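Local atomic coordinates of glyceraldehyde-3-phosphate dehydrogenase (Sulfolobus solfataricus, PDB entry 1B7G), a protein that catalyses the phosphorylating oxidation of D-glyceraldehyde 3-phosphate in glycolysis, using NAD or NADP as cofactor with a marked preference for NADP. Residues L122-E127 / N198-N203; V247-S250 / A255-T258. The protein carries 1 engineered substitution. All coordinates share one frame; numbering follows the deposited sequence.

Contact 1. Residues L122-E127 / N198-N203; sequences LCNYNE and NSVIRN
The disulfide between Cys123 and Cys149 ties helix 121-128 to helix 139-152, and beside it Cys123 meets Val200 from the loop that follows helix 193-198. The closest touch is apolar: CB of Cys123 lies 4.0 Å from CG1 of Val200. That methyl stands anti to the backbone N (chi1 173°), which carries it out to the cysteine. Asn124 adds a looser touch, its amide carbon CG 4.4 Å from the same CG1. The polar end of Asn124 is occupied on its own side, where ND2 donates to Ser118 O and OD1 accepts from Ser120 N, so the amide is held while the methyl rests near it. Val200 and Ile201 also pack on Leu145 of helix 139-152, and Ile201 reaches Cys149, the other half of the disulfide. Within the loop, ND2 of Asn198 bonds Ile201 O at 2.9 Å, nearly straight at 163° and in the plane of the amide, and also Leu204 O, which would steady the loop carrying Val200. No hydrogen bond crosses between the segments. Here a loop of the GAPDH C-terminal domain packs against a helix bordering the parallel sheet of the Rossmann-type nucleotide-binding fold, next to a disulfide.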
loop_
_atom_site.group_PDB
_atom_site.type_symbol
_atom_site.label_atom_id
_atom_site.label_comp_id
_atom_site.label_asym_id
_atom_site.label_seq_id
_atom_site.Cartn_x
_atom_site.Cartn_y
_atom_site.Cartn_z
ATOM N N LEU A 122 -19.398 5.667 -18.009
ATOM C CA LEU A 122 -19.466 7.036 -18.454
ATOM C C LEU A 122 -19.804 7.121 -19.945
ATOM O O LEU A 122 -19.933 8.261 -20.405
ATOM C CB LEU A 122 -18.166 7.788 -18.175
ATOM C CG LEU A 122 -18.038 8.470 -16.816
ATOM C CD1 LEU A 122 -18.080 7.445 -15.692
ATOM C CD2 LEU A 122 -16.764 9.298 -16.713
ATOM N N CYS A 123 -19.868 6.036 -20.708
ATOM C CA CYS A 123 -20.150 6.169 -22.111
ATOM C C CYS A 123 -21.410 5.461 -22.626
ATOM O O CYS A 123 -22.062 6.090 -23.451
ATOM C CB CYS A 123 -19.006 5.657 -23.041
ATOM S SG CYS A 123 -17.406 6.422 -22.675
ATOM N N ASN A 124 -21.674 4.208 -22.295
ATOM C CA ASN A 124 -22.776 3.511 -22.946
ATOM C C ASN A 124 -23.557 2.581 -22.041
ATOM O O ASN A 124 -23.987 1.487 -22.447
ATOM C CB ASN A 124 -22.205 2.737 -24.167
ATOM C CG ASN A 124 -21.352 1.568 -23.720
ATOM O OD1 ASN A 124 -20.829 1.599 -22.594
ATOM N ND2 ASN A 124 -21.275 0.522 -24.532
ATOM N N TYR A 125 -23.800 3.007 -20.813
ATOM C CA TYR A 125 -24.634 2.201 -19.899
ATOM C C TYR A 125 -26.017 1.950 -20.530
ATOM O O TYR A 125 -26.452 0.806 -20.610
ATOM C CB TYR A 125 -24.783 2.964 -18.597
ATOM C CG TYR A 125 -25.656 2.348 -17.527
ATOM C CD1 TYR A 125 -27.066 2.436 -17.561
ATOM C CD2 TYR A 125 -25.077 1.707 -16.465
ATOM C CE1 TYR A 125 -27.808 1.863 -16.535
ATOM C CE2 TYR A 125 -25.802 1.162 -15.433
ATOM C CZ TYR A 125 -27.198 1.250 -15.472
ATOM O OH TYR A 125 -27.900 0.695 -14.429
ATOM N N ASN A 126 -26.604 3.014 -21.084
ATOM C CA ASN A 126 -27.921 2.880 -21.719
ATOM C C ASN A 126 -27.913 1.839 -22.807
ATOM O O ASN A 126 -28.873 1.059 -22.915
ATOM C CB ASN A 126 -28.479 4.203 -22.215
ATOM C CG ASN A 126 -28.791 5.182 -21.133
ATOM O OD1 ASN A 126 -29.014 4.776 -19.988
ATOM N ND2 ASN A 126 -28.734 6.496 -21.398
ATOM N N GLU A 127 -26.830 1.748 -23.622
ATOM C CA GLU A 127 -26.785 0.731 -24.646
ATOM C C GLU A 127 -26.636 -0.658 -24.089
ATOM O O GLU A 127 -27.041 -1.640 -24.739
ATOM C CB GLU A 127 -25.639 0.993 -25.660
ATOM C CG GLU A 127 -25.923 2.126 -26.605
ATOM C CD GLU A 127 -25.768 3.512 -26.027
ATOM O OE1 GLU A 127 -25.428 3.746 -24.842
ATOM O OE2 GLU A 127 -26.007 4.467 -26.807
ATOM N N ASN A 198 -13.038 1.408 -29.769
ATOM C CA ASN A 198 -14.000 1.340 -30.855
ATOM C C ASN A 198 -15.113 0.318 -30.624
ATOM O O ASN A 198 -16.171 0.381 -31.261
ATOM C CB ASN A 198 -13.270 0.957 -32.157
ATOM C CG ASN A 198 -12.661 2.153 -32.873
ATOM O OD1 ASN A 198 -11.656 1.971 -33.568
ATOM N ND2 ASN A 198 -13.266 3.303 -32.763
ATOM N N SER A 199 -14.951 -0.627 -29.704
ATOM C CA SER A 199 -16.017 -1.557 -29.351
ATOM C C SER A 199 -17.087 -0.822 -28.523
ATOM O O SER A 199 -18.177 -1.327 -28.299
ATOM C CB SER A 199 -15.444 -2.673 -28.463
ATOM O OG SER A 199 -15.219 -2.194 -27.128
ATOM N N VAL A 200 -16.762 0.368 -28.087
ATOM C CA VAL A 200 -17.533 1.253 -27.241
ATOM C C VAL A 200 -17.958 2.504 -27.988
ATOM O O VAL A 200 -19.141 2.823 -28.087
ATOM C CB VAL A 200 -16.678 1.636 -26.015
ATOM C CG1 VAL A 200 -17.301 2.703 -25.130
ATOM C CG2 VAL A 200 -16.386 0.385 -25.180
ATOM N N ILE A 201 -17.011 3.145 -28.665
ATOM C CA ILE A 201 -17.297 4.287 -29.543
ATOM C C ILE A 201 -16.950 3.865 -30.970
ATOM O O ILE A 201 -15.801 3.981 -31.418
ATOM C CB ILE A 201 -16.480 5.523 -29.159
ATOM C CG1 ILE A 201 -16.615 5.823 -27.671
ATOM C CG2 ILE A 201 -16.917 6.739 -29.993
ATOM C CD1 ILE A 201 -15.837 7.045 -27.206
ATOM N N ARG A 202 -17.937 3.393 -31.705
ATOM C CA ARG A 202 -17.758 2.774 -32.997
ATOM C C ARG A 202 -17.054 3.537 -34.081
ATOM O O ARG A 202 -16.201 2.951 -34.787
ATOM C CB ARG A 202 -19.131 2.298 -33.535
ATOM C CG ARG A 202 -19.662 1.035 -32.873
ATOM C CD ARG A 202 -18.574 0.027 -32.636
ATOM N NE ARG A 202 -18.962 -1.245 -32.070
ATOM C CZ ARG A 202 -18.226 -2.352 -32.224
ATOM N NH1 ARG A 202 -17.093 -2.304 -32.913
ATOM N NH2 ARG A 202 -18.623 -3.503 -31.706
ATOM N N ASN A 203 -17.301 4.835 -34.276
ATOM C CA ASN A 203 -16.630 5.414 -35.467
ATOM C C ASN A 203 -15.507 6.364 -35.141
ATOM O O ASN A 203 -15.187 7.270 -35.939
ATOM C CB ASN A 203 -17.720 6.074 -36.330
ATOM C CG ASN A 203 -18.755 5.058 -36.804
ATOM O OD1 ASN A 203 -18.407 4.061 -37.440
ATOM N ND2 ASN A 203 -20.019 5.289 -36.474
#

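Contact 2. Residues V247-S250 / A255-T258; sequences VLIS and AEAT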
loop_
_atom_site.group_PDB
_atom_site.type_symbol
_atom_site.label_atom_id
_atom_site.label_comp_id
_atom_site.label_asym_id
_atom_site.label_seq_id
_atom_site.Cartn_x
_atom_site.Cartn_y
_atom_site.Cartn_z
ATOM N N VAL A 247 -9.755 12.363 -11.626
ATOM C CA VAL A 247 -9.263 13.343 -10.647
ATOM C C VAL A 247 -8.122 14.154 -11.304
ATOM O O VAL A 247 -7.508 13.684 -12.259
ATOM C CB VAL A 247 -8.779 12.745 -9.334
ATOM C CG1 VAL A 247 -9.948 12.211 -8.504
ATOM C CG2 VAL A 247 -7.735 11.647 -9.523
ATOM N N LEU A 248 -7.813 15.299 -10.753
ATOM C CA LEU A 248 -6.748 16.148 -11.273
ATOM C C LEU A 248 -5.604 16.103 -10.243
ATOM O O LEU A 248 -5.869 15.940 -9.043
ATOM C CB LEU A 248 -7.186 17.586 -11.513
ATOM C CG LEU A 248 -8.151 17.808 -12.688
ATOM C CD1 LEU A 248 -8.555 19.264 -12.807
ATOM C CD2 LEU A 248 -7.534 17.354 -14.019
ATOM N N ILE A 249 -4.394 16.126 -10.763
ATOM C CA ILE A 249 -3.176 16.143 -9.923
ATOM C C ILE A 249 -2.443 17.460 -10.219
ATOM O O ILE A 249 -1.992 17.666 -11.368
ATOM C CB ILE A 249 -2.229 15.005 -10.348
ATOM C CG1 ILE A 249 -2.897 13.653 -10.375
ATOM C CG2 ILE A 249 -0.944 15.003 -9.499
ATOM C CD1 ILE A 249 -3.523 13.088 -9.137
ATOM N N SER A 250 -2.369 18.344 -9.265
ATOM C CA SER A 250 -1.701 19.626 -9.383
ATOM C C SER A 250 -0.191 19.459 -9.206
ATOM O O SER A 250 0.287 18.385 -8.869
ATOM C CB SER A 250 -2.241 20.604 -8.324
ATOM O OG SER A 250 -1.661 20.379 -7.044
ATOM N N ALA A 255 3.714 16.068 -5.717
ATOM C CA ALA A 255 3.278 14.680 -5.769
ATOM C C ALA A 255 3.151 14.138 -7.197
ATOM O O ALA A 255 2.406 13.178 -7.432
ATOM C CB ALA A 255 1.954 14.467 -5.001
ATOM N N GLU A 256 3.823 14.724 -8.186
ATOM C CA GLU A 256 3.697 14.295 -9.571
ATOM C C GLU A 256 4.652 13.189 -10.002
ATOM O O GLU A 256 5.564 13.382 -10.809
ATOM C CB GLU A 256 3.899 15.467 -10.525
ATOM C CG GLU A 256 3.018 16.675 -10.260
ATOM C CD GLU A 256 3.491 17.795 -11.197
ATOM O OE1 GLU A 256 4.475 18.440 -10.814
ATOM O OE2 GLU A 256 2.902 17.943 -12.268
ATOM N N ALA A 257 4.388 12.012 -9.500
ATOM C CA ALA A 257 5.164 10.777 -9.697
ATOM C C ALA A 257 4.231 9.643 -9.304
ATOM O O ALA A 257 3.453 9.871 -8.323
ATOM C CB ALA A 257 6.468 10.840 -8.982
ATOM N N THR A 258 4.107 8.580 -10.051
ATOM C CA THR A 258 3.129 7.534 -9.687
ATOM C C THR A 258 3.366 6.998 -8.273
ATOM O O THR A 258 2.391 6.786 -7.536
ATOM C CB THR A 258 3.043 6.420 -10.710
ATOM O OG1 THR A 258 4.294 5.728 -10.845
ATOM C CG2 THR A 258 2.621 6.996 -12.073
HETATM O O HOH W 1 0.199 18.541 -12.872
HETATM O O HOH W 2 1.006 18.127 -6.093
#
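Two water molecules make the polar links between Ile249-Ser250 and Ala255-Glu256, since no direct hydrogen bond joins the end of strand 246-249 to the chain that returns toward helix 258-267. Water 1 donates to both of its partners, reaching Ile249 O at 2.8 Å and OE2 of Glu256 at 2.8 Å. Water 2 donates to Ser250 O at 2.9 Å and accepts a weak bond from Ala255 N at 3.4 Å. Much of the direct contact is made by the aliphatic part of Glu256: its CG approaches Ser250 O to 3.5 Å, and CG2 of Ile249 lies 4.4 Å from that CG. The same methyl of Ile249 is 4.3 Å from Ala255 O. CG of Glu256 sits beside its own backbone N (chi1 -54°) and the chain runs extended beyond it, which brings the carboxylate back to water 1. Glu256 is the centre of an inverse gamma turn, closed by a weak bond from Ala257 N to Ala255 O, and Ala257 then takes the N-cap position of helix 258-267. Ile249 and Glu256 both pack on Phe281 of the neighbouring strand 278-288, while Ala255 touches Tyr38 of the second subunit. The hydroxyl of Ser250 is bonded to the C-terminal carboxylate of Ile340 and to Lys252 N. One water thus links a carboxylate, probably charged, to Ile249 O and the other links Ser250 O to Ala255 N, so these groups find partners in water rather than in each other.

In the fold
Both contacts are partly buried, and their nearest atoms are about 9 Å apart, so neither leans on the other. Contact 1 joins distant parts of the chain, with 70 residues between its segments, and brings helix 121-128 together with a loop of the C-terminal domain. Contact 2 is local, bridging four residues where the outermost strand 246-249 of the mixed sheet turns toward helix 258-267. Chemistry follows place: 122-127 with 198-203 is apolar packing beside a disulfide, whereas 247-250 with 255-258 makes its polar links through water, one of them to the carboxylate of exposed Glu256. Contact 2 alone has residues meeting the second subunit, and it lies away from the annotated sites.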